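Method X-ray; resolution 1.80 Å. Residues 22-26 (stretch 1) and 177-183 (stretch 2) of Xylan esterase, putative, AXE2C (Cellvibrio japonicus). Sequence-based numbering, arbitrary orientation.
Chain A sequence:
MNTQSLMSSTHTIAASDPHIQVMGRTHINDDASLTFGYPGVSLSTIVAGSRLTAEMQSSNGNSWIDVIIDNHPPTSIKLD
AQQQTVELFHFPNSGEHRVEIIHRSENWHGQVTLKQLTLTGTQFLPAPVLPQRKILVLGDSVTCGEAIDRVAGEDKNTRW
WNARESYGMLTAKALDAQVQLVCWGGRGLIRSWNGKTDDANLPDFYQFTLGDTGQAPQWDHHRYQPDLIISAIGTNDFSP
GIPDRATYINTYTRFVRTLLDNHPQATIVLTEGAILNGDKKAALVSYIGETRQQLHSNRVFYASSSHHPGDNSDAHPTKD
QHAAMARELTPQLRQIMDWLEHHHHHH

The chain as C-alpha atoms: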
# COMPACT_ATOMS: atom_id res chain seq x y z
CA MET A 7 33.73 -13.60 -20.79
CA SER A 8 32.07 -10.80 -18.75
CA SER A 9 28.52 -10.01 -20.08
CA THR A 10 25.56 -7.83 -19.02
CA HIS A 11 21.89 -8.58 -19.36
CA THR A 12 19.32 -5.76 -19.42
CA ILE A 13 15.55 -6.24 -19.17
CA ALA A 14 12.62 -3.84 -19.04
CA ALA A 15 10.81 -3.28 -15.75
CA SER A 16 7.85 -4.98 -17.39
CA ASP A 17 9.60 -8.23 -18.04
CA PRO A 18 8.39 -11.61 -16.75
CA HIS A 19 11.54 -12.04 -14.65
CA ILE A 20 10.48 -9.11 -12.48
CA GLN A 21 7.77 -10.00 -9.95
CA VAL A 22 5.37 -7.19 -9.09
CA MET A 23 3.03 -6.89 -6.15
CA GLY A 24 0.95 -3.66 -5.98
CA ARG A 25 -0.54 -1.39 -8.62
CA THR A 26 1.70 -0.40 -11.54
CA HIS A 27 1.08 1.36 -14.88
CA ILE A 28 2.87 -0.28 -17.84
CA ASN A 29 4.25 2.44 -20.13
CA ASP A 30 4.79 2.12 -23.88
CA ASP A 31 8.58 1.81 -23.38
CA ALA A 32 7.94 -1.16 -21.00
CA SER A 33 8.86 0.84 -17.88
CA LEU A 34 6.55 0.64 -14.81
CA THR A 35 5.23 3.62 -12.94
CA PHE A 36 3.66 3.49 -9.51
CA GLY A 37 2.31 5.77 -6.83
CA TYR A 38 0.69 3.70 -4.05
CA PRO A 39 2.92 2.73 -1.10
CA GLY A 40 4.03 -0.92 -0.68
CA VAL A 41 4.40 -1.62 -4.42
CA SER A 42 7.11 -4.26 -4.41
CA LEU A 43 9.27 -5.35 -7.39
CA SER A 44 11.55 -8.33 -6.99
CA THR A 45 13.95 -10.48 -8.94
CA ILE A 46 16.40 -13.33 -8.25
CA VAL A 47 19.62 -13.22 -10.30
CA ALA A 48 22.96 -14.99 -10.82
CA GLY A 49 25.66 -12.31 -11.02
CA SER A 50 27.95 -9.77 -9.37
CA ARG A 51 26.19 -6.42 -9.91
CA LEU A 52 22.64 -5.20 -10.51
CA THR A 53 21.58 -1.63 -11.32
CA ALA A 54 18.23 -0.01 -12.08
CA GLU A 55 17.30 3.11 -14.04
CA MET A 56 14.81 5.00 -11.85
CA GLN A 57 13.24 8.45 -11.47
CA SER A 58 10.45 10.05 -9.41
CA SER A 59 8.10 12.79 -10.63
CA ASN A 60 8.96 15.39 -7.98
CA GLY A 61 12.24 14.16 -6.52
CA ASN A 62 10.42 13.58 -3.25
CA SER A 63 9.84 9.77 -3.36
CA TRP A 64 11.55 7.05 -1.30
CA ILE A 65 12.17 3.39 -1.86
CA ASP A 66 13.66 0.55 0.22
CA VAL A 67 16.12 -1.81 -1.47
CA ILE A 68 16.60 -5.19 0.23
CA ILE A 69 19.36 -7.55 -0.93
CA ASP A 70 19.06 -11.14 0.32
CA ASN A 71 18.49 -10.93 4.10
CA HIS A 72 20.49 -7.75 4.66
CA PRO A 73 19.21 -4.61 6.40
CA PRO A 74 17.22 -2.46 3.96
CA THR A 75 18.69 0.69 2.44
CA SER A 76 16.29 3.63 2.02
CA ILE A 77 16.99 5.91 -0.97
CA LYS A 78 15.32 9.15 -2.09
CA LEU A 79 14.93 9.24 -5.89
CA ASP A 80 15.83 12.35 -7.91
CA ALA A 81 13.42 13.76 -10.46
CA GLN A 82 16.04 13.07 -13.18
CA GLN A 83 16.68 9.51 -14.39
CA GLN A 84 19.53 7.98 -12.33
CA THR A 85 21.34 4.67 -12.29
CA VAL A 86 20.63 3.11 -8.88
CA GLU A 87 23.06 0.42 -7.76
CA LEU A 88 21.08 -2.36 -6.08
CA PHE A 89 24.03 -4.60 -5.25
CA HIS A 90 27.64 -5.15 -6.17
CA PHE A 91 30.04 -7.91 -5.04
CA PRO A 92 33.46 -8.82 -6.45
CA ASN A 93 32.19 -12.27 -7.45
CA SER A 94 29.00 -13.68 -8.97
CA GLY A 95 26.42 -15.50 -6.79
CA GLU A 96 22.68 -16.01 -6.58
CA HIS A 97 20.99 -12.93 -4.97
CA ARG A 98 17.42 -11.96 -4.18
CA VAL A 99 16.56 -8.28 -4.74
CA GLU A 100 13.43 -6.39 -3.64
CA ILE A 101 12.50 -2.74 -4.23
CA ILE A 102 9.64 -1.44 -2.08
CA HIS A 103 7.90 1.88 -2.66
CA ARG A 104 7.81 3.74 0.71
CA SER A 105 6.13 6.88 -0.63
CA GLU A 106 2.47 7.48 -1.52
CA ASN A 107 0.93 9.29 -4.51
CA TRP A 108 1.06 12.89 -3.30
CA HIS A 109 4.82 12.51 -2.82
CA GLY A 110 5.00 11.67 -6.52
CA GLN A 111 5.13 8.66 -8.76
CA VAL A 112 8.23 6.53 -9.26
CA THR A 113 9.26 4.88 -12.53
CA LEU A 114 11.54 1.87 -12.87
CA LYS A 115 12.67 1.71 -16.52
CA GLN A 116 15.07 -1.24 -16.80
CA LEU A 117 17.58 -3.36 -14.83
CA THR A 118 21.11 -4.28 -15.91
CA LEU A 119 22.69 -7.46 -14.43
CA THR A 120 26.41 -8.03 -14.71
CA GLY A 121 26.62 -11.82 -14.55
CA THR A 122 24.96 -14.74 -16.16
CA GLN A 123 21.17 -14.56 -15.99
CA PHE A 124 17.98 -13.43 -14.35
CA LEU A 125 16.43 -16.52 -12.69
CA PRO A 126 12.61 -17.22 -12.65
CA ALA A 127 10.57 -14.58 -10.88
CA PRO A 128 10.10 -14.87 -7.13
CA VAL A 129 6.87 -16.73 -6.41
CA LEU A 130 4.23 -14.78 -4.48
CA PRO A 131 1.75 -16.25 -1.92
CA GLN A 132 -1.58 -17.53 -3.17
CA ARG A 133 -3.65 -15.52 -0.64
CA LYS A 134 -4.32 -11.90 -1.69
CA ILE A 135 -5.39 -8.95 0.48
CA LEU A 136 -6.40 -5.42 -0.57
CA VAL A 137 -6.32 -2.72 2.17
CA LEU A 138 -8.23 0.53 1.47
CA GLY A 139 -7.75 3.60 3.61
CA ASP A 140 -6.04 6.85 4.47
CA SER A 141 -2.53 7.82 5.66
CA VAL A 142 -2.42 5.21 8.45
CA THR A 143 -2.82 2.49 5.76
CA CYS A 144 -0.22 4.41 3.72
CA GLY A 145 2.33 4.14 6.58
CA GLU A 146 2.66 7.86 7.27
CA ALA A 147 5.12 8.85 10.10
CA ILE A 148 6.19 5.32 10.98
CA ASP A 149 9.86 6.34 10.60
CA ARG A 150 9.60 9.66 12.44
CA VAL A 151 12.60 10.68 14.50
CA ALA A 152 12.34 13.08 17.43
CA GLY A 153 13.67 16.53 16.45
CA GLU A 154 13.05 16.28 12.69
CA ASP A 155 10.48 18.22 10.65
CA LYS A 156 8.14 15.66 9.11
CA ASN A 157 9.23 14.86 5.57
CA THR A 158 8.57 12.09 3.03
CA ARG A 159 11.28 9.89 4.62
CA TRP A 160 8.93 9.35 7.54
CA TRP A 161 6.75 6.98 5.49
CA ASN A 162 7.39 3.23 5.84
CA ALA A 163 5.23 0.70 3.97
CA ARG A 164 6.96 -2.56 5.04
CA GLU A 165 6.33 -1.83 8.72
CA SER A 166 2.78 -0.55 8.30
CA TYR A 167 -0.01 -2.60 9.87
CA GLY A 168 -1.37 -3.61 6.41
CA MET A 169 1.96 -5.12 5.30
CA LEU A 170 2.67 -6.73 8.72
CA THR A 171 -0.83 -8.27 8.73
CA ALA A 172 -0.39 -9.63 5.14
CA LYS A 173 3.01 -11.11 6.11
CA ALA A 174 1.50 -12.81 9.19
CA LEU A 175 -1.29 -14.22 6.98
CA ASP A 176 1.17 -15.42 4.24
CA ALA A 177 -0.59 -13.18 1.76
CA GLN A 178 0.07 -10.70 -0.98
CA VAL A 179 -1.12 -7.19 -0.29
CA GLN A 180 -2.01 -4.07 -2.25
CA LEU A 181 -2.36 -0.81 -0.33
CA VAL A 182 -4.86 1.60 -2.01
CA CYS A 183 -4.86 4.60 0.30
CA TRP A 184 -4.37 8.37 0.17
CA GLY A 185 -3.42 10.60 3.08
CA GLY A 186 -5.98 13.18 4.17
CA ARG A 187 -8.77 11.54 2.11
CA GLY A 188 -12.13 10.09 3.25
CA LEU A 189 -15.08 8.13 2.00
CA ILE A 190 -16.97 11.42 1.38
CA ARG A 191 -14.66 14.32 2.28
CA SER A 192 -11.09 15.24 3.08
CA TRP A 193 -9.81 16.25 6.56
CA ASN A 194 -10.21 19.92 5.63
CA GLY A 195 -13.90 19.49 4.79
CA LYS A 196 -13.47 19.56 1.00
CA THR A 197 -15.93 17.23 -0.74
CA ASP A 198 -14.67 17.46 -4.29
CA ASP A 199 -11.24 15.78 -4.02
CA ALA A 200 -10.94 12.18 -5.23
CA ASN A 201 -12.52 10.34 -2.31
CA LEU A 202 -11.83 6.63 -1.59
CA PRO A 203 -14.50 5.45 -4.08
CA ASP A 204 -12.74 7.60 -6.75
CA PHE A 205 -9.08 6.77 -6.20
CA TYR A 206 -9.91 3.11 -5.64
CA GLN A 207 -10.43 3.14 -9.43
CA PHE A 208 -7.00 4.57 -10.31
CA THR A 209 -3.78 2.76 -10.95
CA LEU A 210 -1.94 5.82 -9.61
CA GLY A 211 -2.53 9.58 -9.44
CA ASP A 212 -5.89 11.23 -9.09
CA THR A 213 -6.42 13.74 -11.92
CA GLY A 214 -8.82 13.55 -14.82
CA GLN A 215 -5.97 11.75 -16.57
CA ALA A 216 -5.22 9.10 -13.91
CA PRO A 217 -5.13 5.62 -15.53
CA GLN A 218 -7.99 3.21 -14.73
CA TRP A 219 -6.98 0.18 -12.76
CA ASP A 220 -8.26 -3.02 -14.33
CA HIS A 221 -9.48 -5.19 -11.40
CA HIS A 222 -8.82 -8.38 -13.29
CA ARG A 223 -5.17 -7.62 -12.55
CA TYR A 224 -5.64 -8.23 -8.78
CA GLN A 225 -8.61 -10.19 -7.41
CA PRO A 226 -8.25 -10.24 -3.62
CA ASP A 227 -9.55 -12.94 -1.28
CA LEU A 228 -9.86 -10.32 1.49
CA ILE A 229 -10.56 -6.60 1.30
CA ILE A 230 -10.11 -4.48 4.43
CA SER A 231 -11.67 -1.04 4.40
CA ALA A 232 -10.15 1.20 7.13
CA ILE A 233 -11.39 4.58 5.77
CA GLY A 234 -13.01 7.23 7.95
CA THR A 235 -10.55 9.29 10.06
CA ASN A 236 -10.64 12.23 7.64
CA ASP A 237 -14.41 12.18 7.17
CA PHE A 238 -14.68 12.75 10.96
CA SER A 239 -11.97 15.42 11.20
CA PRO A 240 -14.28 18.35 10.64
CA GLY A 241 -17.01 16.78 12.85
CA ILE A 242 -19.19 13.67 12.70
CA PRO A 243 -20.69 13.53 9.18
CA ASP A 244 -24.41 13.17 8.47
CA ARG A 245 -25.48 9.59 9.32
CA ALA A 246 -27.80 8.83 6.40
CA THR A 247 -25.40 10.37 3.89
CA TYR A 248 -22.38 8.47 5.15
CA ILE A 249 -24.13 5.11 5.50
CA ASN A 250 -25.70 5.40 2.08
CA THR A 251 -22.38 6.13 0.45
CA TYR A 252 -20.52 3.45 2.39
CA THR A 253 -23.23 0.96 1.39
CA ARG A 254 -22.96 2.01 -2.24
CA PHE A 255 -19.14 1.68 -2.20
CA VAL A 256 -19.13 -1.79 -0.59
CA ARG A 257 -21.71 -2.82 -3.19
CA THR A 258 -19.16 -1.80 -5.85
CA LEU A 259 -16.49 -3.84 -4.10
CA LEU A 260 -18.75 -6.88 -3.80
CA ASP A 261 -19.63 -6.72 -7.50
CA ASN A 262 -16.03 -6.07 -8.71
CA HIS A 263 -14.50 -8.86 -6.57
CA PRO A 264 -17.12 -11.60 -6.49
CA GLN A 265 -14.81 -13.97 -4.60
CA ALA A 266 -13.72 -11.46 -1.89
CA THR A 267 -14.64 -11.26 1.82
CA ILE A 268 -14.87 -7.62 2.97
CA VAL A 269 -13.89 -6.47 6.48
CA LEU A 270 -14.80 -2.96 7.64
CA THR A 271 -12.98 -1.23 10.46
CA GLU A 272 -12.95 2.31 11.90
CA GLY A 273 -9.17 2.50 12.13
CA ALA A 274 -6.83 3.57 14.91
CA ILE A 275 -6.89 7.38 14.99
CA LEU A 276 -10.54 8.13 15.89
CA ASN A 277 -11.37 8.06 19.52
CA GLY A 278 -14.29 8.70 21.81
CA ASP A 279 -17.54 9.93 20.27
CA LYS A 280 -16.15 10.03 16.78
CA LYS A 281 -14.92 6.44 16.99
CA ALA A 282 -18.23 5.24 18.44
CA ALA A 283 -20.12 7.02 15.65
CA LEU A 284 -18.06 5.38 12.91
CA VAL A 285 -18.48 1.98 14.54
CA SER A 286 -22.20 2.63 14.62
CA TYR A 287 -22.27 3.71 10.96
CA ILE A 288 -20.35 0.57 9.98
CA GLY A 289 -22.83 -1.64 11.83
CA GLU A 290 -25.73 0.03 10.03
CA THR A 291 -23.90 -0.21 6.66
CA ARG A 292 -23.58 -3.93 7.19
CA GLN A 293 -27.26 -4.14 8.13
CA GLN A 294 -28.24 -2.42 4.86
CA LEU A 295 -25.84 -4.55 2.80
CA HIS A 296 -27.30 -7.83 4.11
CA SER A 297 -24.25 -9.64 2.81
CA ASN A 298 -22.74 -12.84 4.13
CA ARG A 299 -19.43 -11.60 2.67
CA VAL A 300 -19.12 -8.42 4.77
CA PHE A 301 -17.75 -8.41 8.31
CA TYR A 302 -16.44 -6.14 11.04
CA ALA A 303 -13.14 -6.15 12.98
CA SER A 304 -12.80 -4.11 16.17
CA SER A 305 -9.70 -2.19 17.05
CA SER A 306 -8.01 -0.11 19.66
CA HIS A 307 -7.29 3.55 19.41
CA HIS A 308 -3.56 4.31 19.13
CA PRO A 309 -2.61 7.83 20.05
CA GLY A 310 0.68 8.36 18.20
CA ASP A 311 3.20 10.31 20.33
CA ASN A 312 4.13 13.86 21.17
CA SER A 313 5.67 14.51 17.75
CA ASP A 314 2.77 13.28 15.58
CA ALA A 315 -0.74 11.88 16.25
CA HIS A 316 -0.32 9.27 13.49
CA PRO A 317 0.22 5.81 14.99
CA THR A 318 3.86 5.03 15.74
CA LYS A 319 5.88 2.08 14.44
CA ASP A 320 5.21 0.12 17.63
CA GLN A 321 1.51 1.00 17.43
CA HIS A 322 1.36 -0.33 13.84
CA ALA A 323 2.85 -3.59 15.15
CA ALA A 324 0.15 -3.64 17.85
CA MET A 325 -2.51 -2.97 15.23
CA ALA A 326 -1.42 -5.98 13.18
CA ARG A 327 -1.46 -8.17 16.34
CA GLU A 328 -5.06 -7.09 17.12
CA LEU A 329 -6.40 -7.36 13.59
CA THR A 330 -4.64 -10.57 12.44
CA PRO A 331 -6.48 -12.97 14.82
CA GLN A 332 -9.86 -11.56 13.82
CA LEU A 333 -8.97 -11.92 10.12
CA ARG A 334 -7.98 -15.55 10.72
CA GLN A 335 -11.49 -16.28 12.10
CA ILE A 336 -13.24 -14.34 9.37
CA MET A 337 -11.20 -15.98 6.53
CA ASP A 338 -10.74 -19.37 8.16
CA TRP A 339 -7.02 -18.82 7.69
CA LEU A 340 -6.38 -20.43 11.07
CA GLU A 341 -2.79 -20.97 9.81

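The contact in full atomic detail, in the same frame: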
# COMPACT_ATOMS: atom_id res chain seq x y z
N VAL A 22 5.92 -8.47 -9.47
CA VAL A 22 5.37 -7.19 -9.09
C VAL A 22 4.19 -7.46 -8.19
O VAL A 22 3.26 -8.23 -8.55
CB VAL A 22 4.85 -6.45 -10.31
CG1 VAL A 22 4.17 -5.10 -9.89
CG2 VAL A 22 6.04 -6.16 -11.29
N MET A 23 4.19 -6.80 -7.04
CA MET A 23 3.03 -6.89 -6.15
C MET A 23 2.62 -5.45 -5.87
O MET A 23 3.44 -4.66 -5.41
CB MET A 23 3.42 -7.59 -4.83
CG MET A 23 2.15 -7.76 -3.88
SD MET A 23 2.69 -8.50 -2.34
CE MET A 23 3.47 -7.14 -1.45
N GLY A 24 1.37 -5.08 -6.17
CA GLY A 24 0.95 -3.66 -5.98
C GLY A 24 0.60 -3.08 -7.34
O GLY A 24 0.99 -3.63 -8.39
N ARG A 25 -0.15 -1.99 -7.36
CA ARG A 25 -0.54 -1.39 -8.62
C ARG A 25 0.58 -0.68 -9.40
O ARG A 25 1.25 0.22 -8.87
CB ARG A 25 -1.67 -0.39 -8.38
CG ARG A 25 -2.93 -1.11 -7.88
CD ARG A 25 -4.15 -0.16 -7.84
NE ARG A 25 -5.35 -0.82 -7.32
CZ ARG A 25 -6.53 -0.21 -7.21
NH1 ARG A 25 -6.69 1.02 -7.62
NH2 ARG A 25 -7.58 -0.86 -6.71
N THR A 26 0.74 -1.06 -10.66
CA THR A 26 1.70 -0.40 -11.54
C THR A 26 1.03 -0.06 -12.89
O THR A 26 0.11 -0.76 -13.34
CB THR A 26 2.94 -1.30 -11.81
OG1 THR A 26 2.51 -2.52 -12.46
CG2 THR A 26 3.67 -1.61 -10.49
N ALA A 177 0.24 -13.71 2.82
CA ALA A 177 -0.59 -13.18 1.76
C ALA A 177 0.10 -12.07 1.01
O ALA A 177 0.97 -11.36 1.55
CB ALA A 177 -1.94 -12.67 2.30
N GLN A 178 -0.28 -11.93 -0.26
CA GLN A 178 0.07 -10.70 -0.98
C GLN A 178 -0.73 -9.55 -0.42
O GLN A 178 -1.79 -9.76 0.18
CB GLN A 178 -0.30 -10.85 -2.45
CG GLN A 178 0.46 -11.95 -3.18
CD GLN A 178 0.06 -11.92 -4.63
OE1 GLN A 178 -0.00 -10.82 -5.21
NE2 GLN A 178 -0.17 -13.08 -5.25
N VAL A 179 -0.29 -8.31 -0.66
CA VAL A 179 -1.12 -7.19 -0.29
C VAL A 179 -0.97 -6.08 -1.31
O VAL A 179 0.13 -5.82 -1.82
CB VAL A 179 -0.73 -6.68 1.13
CG1 VAL A 179 0.75 -6.14 1.13
CG2 VAL A 179 -1.72 -5.62 1.62
N GLN A 180 -2.08 -5.42 -1.64
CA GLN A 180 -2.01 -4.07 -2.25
C GLN A 180 -2.56 -3.07 -1.24
O GLN A 180 -3.57 -3.34 -0.56
CB GLN A 180 -2.86 -3.98 -3.50
CG GLN A 180 -2.37 -4.87 -4.63
CD GLN A 180 -2.96 -4.41 -5.95
OE1 GLN A 180 -4.00 -3.70 -5.99
NE2 GLN A 180 -2.31 -4.79 -7.03
N LEU A 181 -1.87 -1.93 -1.13
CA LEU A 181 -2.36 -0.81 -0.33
C LEU A 181 -2.95 0.23 -1.31
O LEU A 181 -2.26 0.64 -2.29
CB LEU A 181 -1.19 -0.19 0.44
CG LEU A 181 -0.39 -1.15 1.31
CD1 LEU A 181 0.72 -0.37 2.05
CD2 LEU A 181 -1.28 -1.95 2.34
N VAL A 182 -4.22 0.61 -1.12
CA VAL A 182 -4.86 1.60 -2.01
C VAL A 182 -5.41 2.63 -1.04
O VAL A 182 -6.48 2.45 -0.46
CB VAL A 182 -5.95 0.95 -2.91
CG1 VAL A 182 -6.80 2.02 -3.65
CG2 VAL A 182 -5.27 0.04 -3.94
N CYS A 183 -4.63 3.68 -0.82
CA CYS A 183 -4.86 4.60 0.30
C CYS A 183 -4.33 5.96 -0.14
O CYS A 183 -3.47 6.05 -1.03
CB CYS A 183 -4.16 4.10 1.55
SG CYS A 183 -2.41 3.63 1.21
O HOH W 1 1.78 -3.88 -2.72
O HOH W 2 -0.29 -6.92 -7.54
O HOH W 3 -1.08 -0.88 -4.82
O HOH W 4 -6.78 -3.60 -6.02

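Two segments can run nearly alongside one another without forming a sheet, with side chains and water making the links. Here the directions CA 23 to 25 and CA 178 to 182 differ by 19°, yet no backbone-to-backbone hydrogen bond joins the two stretches, and together they bury 343 Å².

Met23 illustrates how a flexible side chain reaches a partner its CA-to-CB bond does not face. That bond points sideways, but chi1 and chi2, both t (-177°), extend the chain until Met23 SD lies 3.4 Å from Val179 N, which donates a weak, fairly straight hydrogen bond to the sulfur. Chi3, near 77° (p), then turns the methyl so that Met23 CE packs 3.9 Å from Val179 CG1. SD thus meets the backbone N and CE the side chain of the same residue, Val179.

Gly24 gives the closest CA approach, 4.8 Å between its CA and Gln180 CA. Its phi/psi of 116/161 would jam a CB against the preceding carbonyl oxygen, so the backbone itself calls for glycine.

Arg25 and Gln180 both start sideways with chi1 near -65° (m), chi2 also t. Arg25 stays extended through chi4, which carries its guanidinium beside the strand: Val182 CG2 lies over one face, 3.5 Å from Arg25 NE, while Gln180 OE1 sits near the plane at the edge. Arg25 NE donates a weak hydrogen bond to Gln180 OE1 at 3.4 Å. A flat cation suits this place, offering a face to a methyl and an edge to an amide oxygen. Arg25, Gln180 and Val182 are all buried; the CA-to-CB bond of Val182 points toward stretch 1, with chi1 t (170°), and a compact branched side chain suits packing on the guanidinium face.

Water completes the join. Water 2 accepts from both Gly24 N and Gln180 NE2, its O lying 2.8 Å from Gly24 N and 3.0 Å from Gln180 NE2, and water 3 accepts from Arg25 N while donating to Leu181 O. Water 4 links Arg25 NH2 to Gln180 OE1.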